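Long-range contacts in diguanylate cyclase/phosphodiesterase (Caldicellulosiruptor saccharolyticus, PDB 3MTK), which is the GGDEF domain of a larger protein that probably acts in cyclic di-GMP turnover, possibly as a cyclic-guanylate-specific phosphodiesterase: residues 104-109 against 122-126; 143-147 against 160-164. All coordinates share one frame; numbering follows the deposited sequence.

How the contacts relate
The two contacts dress opposite faces of the mixed sheet of the GGDEF domain, their centres about 16 Å apart. Contact 1 sets the end of helix 97-108 against strand 123-129. Contact 2 then follows along the chain, with helix 137-154 laid against strand 159-163. The two strands are parallel neighbours, joined where Ile125 O probably accepts a hydrogen bond from Val160 N at 2.9 Å. Helix 137-154 also reaches contact 1 directly, Ala147 CB packing on Gly126 CA. The outcome is an α/β sandwich, in which strand 123-129 is packed on one face by helix 97-108 and on the other by helix 137-154.

Contact 1. Residues 104-109 against 122-126; sequences MLSQLL and NFNIG
The ring of Phe123 lies crosswise to the side chain of Leu108, whose CB sits over one face in a CH-π contact, 4.0 Å from the ring centroid and 22° off the normal. The methylene stands toward the rim of the ring, near CE1 and CZ, while CD1 of the same leucine reaches across to the CD2-CE2 side. The carbonyl oxygen of Leu108 also comes within 3.3 Å of Phe123 CE1. At the ring edge, CD1 of Leu109 approaches Phe123 CD1 at 3.8 Å, near the ring plane, so face and edge are met by the consecutive residues Leu108 and Leu109. One turn earlier, Leu105 places CD1 between Phe123 CB (4.0 Å) and Ile125 CD1 (4.1 Å). Selenomethionine Met104 finishes the row: CG is anti to the backbone N (chi1 170°), and a bend at chi3 swings the CE methyl onto Ile125 CD1. Their separation of 3.4 Å is shorter than usual for two carbons, a tight spot in the packing.

Helical residues 104-108 run almost antiparallel to 123-126, at 160°, their axes approaching to 9.9 Å. Phe123 and Ile125 face the helix, whereas Asn124 between them turns to the other side of the sheet, toward helix 137-154. This is the helix-on-sheet layering of the GGDEF fold, and helix 56-74 continues it, Ile73 touching Met104 and Ile70 touching Leu108. Strand 37-44 lends Leu42 to the same apolar layer. Backbone bonds of 122-126 go elsewhere, as those of Asn124 to Glu43 and Phe123 to Asn157, and Leu108 N and Leu109 N bond to Met104 O and Leu105 O of their own segment. The contact between the two segments therefore rests on apolar burial and shape, with the CH-π contact as a weak addition.

Contact 2. Residues 143-147 against 160-164; sequences RCDLA and VIFKP
Phe162 presents one ring face to the methyl of Ala147, CB lying 4.1 Å from the centroid in a CH-π contact and offset toward the rim. Helix backbone adds to this: Arg143 O lies at the edge, near the ring plane and 3.3 Å from Phe162 CD2, while Ala147 N comes in obliquely above the ring, 3.4 Å from Phe162 CE2. Leu146 CB meets Phe162 CE2 in the plane of the ring at 3.6 Å, its side chain standing roughly at right angles to that of Phe162. Arg143 runs its aliphatic part obliquely past the phenylalanine, CG touching CD2 and CD lying near CB; with chi1 at -170° its chain extends opposite the backbone N, and a bend at chi3 leaves the guanidinium beside Pro164, in loose contact. With an alanine at Phe162, the methyl of Ala147 would probably lose the aromatic face it packs on and a gap would open between helix and strand.

Helix 137-154 is the connecting helix of a β-α-β crossover between the parallel strands 123-129 and 159-163; residues 143-147 lie at 141° to residues 160-163. Ala147 is small enough to let the backbones close in: its CB comes 3.5 Å from Val160 O, and Val160 CB lies 3.6 Å from Ala147 O. Farther out, Ile168 of the next strand and Lys150 flank Phe162, while Arg143 also leans on Ala128, and Asp145, on the helix side away from the strand, forms a salt bridge with Arg87.

Contact 1. Residues 104-109 against 122-126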
HETATM    1  N   MSE A 104      -8.432  -4.470   6.600  1.00 57.81           N
HETATM    2  CA  MSE A 104      -7.370  -3.485   6.723  1.00 57.67           C
HETATM    3  C   MSE A 104      -7.835  -2.046   6.521  1.00 52.20           C
HETATM    4  O   MSE A 104      -7.383  -1.139   7.220  1.00 49.23           O
HETATM    5  CB  MSE A 104      -6.259  -3.780   5.729  1.00 63.47           C
HETATM    6  CG  MSE A 104      -5.255  -2.653   5.669  1.00 72.88           C
HETATM    7 SE   MSE A 104      -3.855  -2.943   4.412  1.00 81.24          SE
HETATM    8  CE  MSE A 104      -4.878  -2.868   2.765  1.00 79.26           C
ATOM      9  N   LEU A 105      -8.716  -1.834   5.551  1.00 48.74           N
ATOM     10  CA  LEU A 105      -9.213  -0.493   5.280  1.00 48.63           C
ATOM     11  C   LEU A 105     -10.002   0.016   6.484  1.00 46.94           C
ATOM     12  O   LEU A 105      -9.811   1.148   6.916  1.00 46.67           O
ATOM     13  CB  LEU A 105     -10.103  -0.496   4.033  1.00 50.10           C
ATOM     14  CG  LEU A 105     -10.516   0.863   3.458  1.00 50.20           C
ATOM     15  CD1 LEU A 105      -9.293   1.588   2.892  1.00 51.24           C
ATOM     16  CD2 LEU A 105     -11.552   0.650   2.366  1.00 51.91           C
ATOM     17  N   SER A 106     -10.883  -0.826   7.023  1.00 44.98           N
ATOM     18  CA  SER A 106     -11.683  -0.457   8.184  1.00 44.34           C
ATOM     19  C   SER A 106     -10.766  -0.034   9.325  1.00 43.31           C
ATOM     20  O   SER A 106     -11.072   0.898  10.071  1.00 42.23           O
ATOM     21  CB  SER A 106     -12.542  -1.631   8.643  1.00 44.68           C
ATOM     22  OG  SER A 106     -11.739  -2.641   9.225  1.00 46.05           O
ATOM     23  N   GLN A 107      -9.638  -0.720   9.449  1.00 40.11           N
ATOM     24  CA  GLN A 107      -8.669  -0.406  10.486  1.00 40.49           C
ATOM     25  C   GLN A 107      -7.856   0.850  10.160  1.00 39.67           C
ATOM     26  O   GLN A 107      -7.578   1.677  11.044  1.00 37.17           O
ATOM     27  CB  GLN A 107      -7.745  -1.602  10.692  1.00 42.45           C
ATOM     28  CG  GLN A 107      -8.514  -2.826  11.176  1.00 49.26           C
ATOM     29  CD  GLN A 107      -7.665  -4.076  11.213  1.00 52.27           C
ATOM     30  OE1 GLN A 107      -6.694  -4.161  11.969  1.00 55.78           O
ATOM     31  NE2 GLN A 107      -8.023  -5.056  10.390  1.00 52.58           N
ATOM     32  N   LEU A 108      -7.469   0.997   8.896  1.00 37.84           N
ATOM     33  CA  LEU A 108      -6.708   2.172   8.483  1.00 36.54           C
ATOM     34  C   LEU A 108      -7.551   3.423   8.685  1.00 35.85           C
ATOM     35  O   LEU A 108      -7.033   4.501   8.955  1.00 36.23           O
ATOM     36  CB  LEU A 108      -6.299   2.057   7.018  1.00 34.55           C
ATOM     37  CG  LEU A 108      -5.050   1.213   6.747  1.00 34.13           C
ATOM     38  CD1 LEU A 108      -4.846   1.084   5.238  1.00 33.16           C
ATOM     39  CD2 LEU A 108      -3.836   1.864   7.412  1.00 29.73           C
ATOM     40  N   LEU A 109      -8.862   3.256   8.560  1.00 37.15           N
ATOM     41  CA  LEU A 109      -9.809   4.344   8.716  1.00 37.75           C
ATOM     42  C   LEU A 109      -9.910   4.787  10.164  1.00 38.24           C
ATOM     43  O   LEU A 109     -10.482   5.836  10.453  1.00 38.51           O
ATOM     44  CB  LEU A 109     -11.175   3.898   8.201  1.00 38.44           C
ATOM     45  CG  LEU A 109     -11.631   4.419   6.838  1.00 38.62           C
ATOM     46  CD1 LEU A 109     -10.450   4.807   5.972  1.00 37.65           C
ATOM     47  CD2 LEU A 109     -12.482   3.362   6.179  1.00 36.87           C
ATOM     48  N   ASN A 122      -8.150   9.454   4.805  1.00 32.83           N
ATOM     49  CA  ASN A 122      -8.856   8.630   3.843  1.00 33.07           C
ATOM     50  C   ASN A 122      -7.855   7.918   2.968  1.00 32.16           C
ATOM     51  O   ASN A 122      -6.711   8.357   2.853  1.00 29.11           O
ATOM     52  CB  ASN A 122      -9.764   9.493   2.988  1.00 36.43           C
ATOM     53  CG  ASN A 122     -10.971   9.954   3.748  1.00 40.51           C
ATOM     54  OD1 ASN A 122     -11.532  11.013   3.470  1.00 43.45           O
ATOM     55  ND2 ASN A 122     -11.391   9.149   4.717  1.00 39.74           N
ATOM     56  N   PHE A 123      -8.292   6.818   2.359  1.00 31.46           N
ATOM     57  CA  PHE A 123      -7.433   6.014   1.500  1.00 32.57           C
ATOM     58  C   PHE A 123      -8.196   5.525   0.284  1.00 33.97           C
ATOM     59  O   PHE A 123      -9.387   5.777   0.133  1.00 35.56           O
ATOM     60  CB  PHE A 123      -6.926   4.761   2.240  1.00 32.58           C
ATOM     61  CG  PHE A 123      -6.219   5.042   3.552  1.00 31.23           C
ATOM     62  CD1 PHE A 123      -6.942   5.373   4.694  1.00 32.20           C
ATOM     63  CD2 PHE A 123      -4.843   4.950   3.642  1.00 31.19           C
ATOM     64  CE1 PHE A 123      -6.300   5.606   5.907  1.00 32.25           C
ATOM     65  CE2 PHE A 123      -4.191   5.178   4.851  1.00 33.90           C
ATOM     66  CZ  PHE A 123      -4.922   5.508   5.986  1.00 33.86           C
ATOM     67  N   ASN A 124      -7.474   4.813  -0.573  1.00 33.41           N
ATOM     68  CA  ASN A 124      -8.013   4.173  -1.758  1.00 31.07           C
ATOM     69  C   ASN A 124      -7.075   3.008  -2.013  1.00 32.91           C
ATOM     70  O   ASN A 124      -5.871   3.083  -1.715  1.00 29.45           O
ATOM     71  CB  ASN A 124      -8.071   5.126  -2.944  1.00 30.69           C
ATOM     72  CG  ASN A 124      -9.443   5.781  -3.080  1.00 32.11           C
ATOM     73  OD1 ASN A 124     -10.446   5.104  -3.371  1.00 28.80           O
ATOM     74  ND2 ASN A 124      -9.501   7.088  -2.850  1.00 25.63           N
ATOM     75  N   ILE A 125      -7.629   1.918  -2.528  1.00 32.48           N
ATOM     76  CA  ILE A 125      -6.838   0.728  -2.759  1.00 34.05           C
ATOM     77  C   ILE A 125      -7.017   0.107  -4.131  1.00 36.45           C
ATOM     78  O   ILE A 125      -8.139  -0.091  -4.596  1.00 37.92           O
ATOM     79  CB  ILE A 125      -7.150  -0.328  -1.677  1.00 32.90           C
ATOM     80  CG1 ILE A 125      -6.494   0.092  -0.362  1.00 34.63           C
ATOM     81  CG2 ILE A 125      -6.670  -1.694  -2.109  1.00 29.63           C
ATOM     82  CD1 ILE A 125      -6.800  -0.842   0.813  1.00 38.05           C
ATOM     83  N   GLY A 126      -5.890  -0.184  -4.770  1.00 36.31           N
ATOM     84  CA  GLY A 126      -5.902  -0.818  -6.071  1.00 37.79           C
ATOM     85  C   GLY A 126      -5.161  -2.127  -5.889  1.00 38.98           C
ATOM     86  O   GLY A 126      -4.060  -2.143  -5.326  1.00 37.88           O
TER

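Contact 2. Residues 143-147 against 160-164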
ATOM      1  N   ARG A 143      -0.723  -2.382 -13.675  1.00 45.31           N
ATOM      2  CA  ARG A 143      -2.080  -2.855 -13.471  1.00 47.41           C
ATOM      3  C   ARG A 143      -2.682  -2.404 -12.144  1.00 48.05           C
ATOM      4  O   ARG A 143      -3.870  -2.091 -12.071  1.00 48.09           O
ATOM      5  CB  ARG A 143      -2.136  -4.365 -13.551  1.00 48.63           C
ATOM      6  CG  ARG A 143      -3.554  -4.882 -13.576  1.00 52.45           C
ATOM      7  CD  ARG A 143      -3.537  -6.354 -13.831  1.00 56.95           C
ATOM      8  NE  ARG A 143      -2.734  -6.658 -15.004  1.00 60.40           N
ATOM      9  CZ  ARG A 143      -2.262  -7.865 -15.275  1.00 64.10           C
ATOM     10  NH1 ARG A 143      -2.518  -8.872 -14.448  1.00 67.04           N
ATOM     11  NH2 ARG A 143      -1.540  -8.066 -16.369  1.00 65.24           N
ATOM     12  N   CYS A 144      -1.868  -2.389 -11.095  1.00 48.06           N
ATOM     13  CA  CYS A 144      -2.339  -1.967  -9.787  1.00 46.90           C
ATOM     14  C   CYS A 144      -2.653  -0.497  -9.836  1.00 46.52           C
ATOM     15  O   CYS A 144      -3.649  -0.034  -9.283  1.00 46.95           O
ATOM     16  CB  CYS A 144      -1.276  -2.203  -8.729  1.00 47.03           C
ATOM     17  SG  CYS A 144      -1.681  -3.560  -7.664  1.00 50.49           S
ATOM     18  N   ASP A 145      -1.779   0.233 -10.509  1.00 44.87           N
ATOM     19  CA  ASP A 145      -1.928   1.659 -10.643  1.00 42.99           C
ATOM     20  C   ASP A 145      -3.282   1.991 -11.260  1.00 41.78           C
ATOM     21  O   ASP A 145      -3.970   2.898 -10.789  1.00 39.85           O
ATOM     22  CB  ASP A 145      -0.796   2.215 -11.504  1.00 42.94           C
ATOM     23  CG  ASP A 145      -0.757   3.722 -11.502  1.00 44.97           C
ATOM     24  OD1 ASP A 145      -0.519   4.300 -10.422  1.00 45.83           O
ATOM     25  OD2 ASP A 145      -0.966   4.331 -12.574  1.00 45.90           O
ATOM     26  N   LEU A 146      -3.666   1.247 -12.296  1.00 40.29           N
ATOM     27  CA  LEU A 146      -4.942   1.489 -12.981  1.00 40.01           C
ATOM     28  C   LEU A 146      -6.115   1.280 -12.027  1.00 38.48           C
ATOM     29  O   LEU A 146      -7.054   2.072 -11.991  1.00 36.30           O
ATOM     30  CB  LEU A 146      -5.096   0.557 -14.186  1.00 39.26           C
ATOM     31  CG  LEU A 146      -5.513   1.140 -15.544  1.00 41.16           C
ATOM     32  CD1 LEU A 146      -5.732  -0.019 -16.528  1.00 39.29           C
ATOM     33  CD2 LEU A 146      -6.787   1.973 -15.422  1.00 40.63           C
ATOM     34  N   ALA A 147      -6.046   0.203 -11.257  1.00 38.09           N
ATOM     35  CA  ALA A 147      -7.084  -0.124 -10.290  1.00 39.71           C
ATOM     36  C   ALA A 147      -7.237   1.011  -9.275  1.00 40.04           C
ATOM     37  O   ALA A 147      -8.349   1.378  -8.889  1.00 39.89           O
ATOM     38  CB  ALA A 147      -6.727  -1.422  -9.575  1.00 37.43           C
ATOM     39  N   VAL A 160     -10.465  -1.391  -5.805  1.00 37.69           N
ATOM     40  CA  VAL A 160     -10.703  -2.158  -7.023  1.00 42.99           C
ATOM     41  C   VAL A 160      -9.646  -3.261  -7.183  1.00 43.95           C
ATOM     42  O   VAL A 160      -8.449  -3.022  -6.992  1.00 42.98           O
ATOM     43  CB  VAL A 160     -10.666  -1.250  -8.280  1.00 44.60           C
ATOM     44  CG1 VAL A 160     -10.935  -2.081  -9.525  1.00 45.60           C
ATOM     45  CG2 VAL A 160     -11.699  -0.136  -8.158  1.00 46.14           C
ATOM     46  N   ILE A 161     -10.095  -4.463  -7.544  1.00 45.78           N
ATOM     47  CA  ILE A 161      -9.191  -5.601  -7.728  1.00 47.28           C
ATOM     48  C   ILE A 161      -9.237  -6.112  -9.159  1.00 48.88           C
ATOM     49  O   ILE A 161     -10.296  -6.513  -9.632  1.00 49.15           O
ATOM     50  CB  ILE A 161      -9.564  -6.763  -6.796  1.00 47.19           C
ATOM     51  CG1 ILE A 161      -9.627  -6.270  -5.346  1.00 46.86           C
ATOM     52  CG2 ILE A 161      -8.535  -7.883  -6.924  1.00 47.56           C
ATOM     53  CD1 ILE A 161     -10.073  -7.328  -4.364  1.00 49.63           C
ATOM     54  N   PHE A 162      -8.094  -6.098  -9.844  1.00 50.51           N
ATOM     55  CA  PHE A 162      -8.021  -6.571 -11.227  1.00 54.36           C
ATOM     56  C   PHE A 162      -7.587  -8.034 -11.358  1.00 57.74           C
ATOM     57  O   PHE A 162      -6.556  -8.444 -10.823  1.00 57.05           O
ATOM     58  CB  PHE A 162      -7.065  -5.702 -12.053  1.00 53.49           C
ATOM     59  CG  PHE A 162      -7.650  -4.384 -12.495  1.00 52.27           C
ATOM     60  CD1 PHE A 162      -9.030  -4.197 -12.564  1.00 50.89           C
ATOM     61  CD2 PHE A 162      -6.812  -3.337 -12.888  1.00 53.54           C
ATOM     62  CE1 PHE A 162      -9.564  -2.988 -13.019  1.00 50.49           C
ATOM     63  CE2 PHE A 162      -7.339  -2.120 -13.350  1.00 51.85           C
ATOM     64  CZ  PHE A 162      -8.717  -1.950 -13.413  1.00 49.05           C
ATOM     65  N   LYS A 163      -8.386  -8.813 -12.082  1.00 61.75           N
ATOM     66  CA  LYS A 163      -8.110 -10.229 -12.314  1.00 64.67           C
ATOM     67  C   LYS A 163      -8.032 -10.495 -13.815  1.00 65.56           C
ATOM     68  O   LYS A 163      -8.753  -9.878 -14.595  1.00 66.31           O
ATOM     69  CB  LYS A 163      -9.218 -11.091 -11.707  1.00 66.99           C
ATOM     70  CG  LYS A 163      -9.132 -11.246 -10.201  1.00 71.18           C
ATOM     71  CD  LYS A 163     -10.325 -12.010  -9.649  1.00 73.78           C
ATOM     72  CE  LYS A 163     -10.065 -12.469  -8.223  1.00 75.75           C
ATOM     73  NZ  LYS A 163      -9.615 -11.349  -7.356  1.00 77.16           N
ATOM     74  N   PRO A 164      -7.151 -11.418 -14.238  1.00 67.00           N
ATOM     75  CA  PRO A 164      -6.990 -11.755 -15.657  1.00 66.98           C
ATOM     76  C   PRO A 164      -8.296 -12.130 -16.357  1.00 66.90           C
ATOM     77  O   PRO A 164      -9.261 -12.544 -15.715  1.00 67.55           O
ATOM     78  CB  PRO A 164      -5.998 -12.910 -15.616  1.00 66.69           C
ATOM     79  CG  PRO A 164      -5.122 -12.529 -14.466  1.00 66.71           C
ATOM     80  CD  PRO A 164      -6.142 -12.122 -13.426  1.00 67.15           C
TER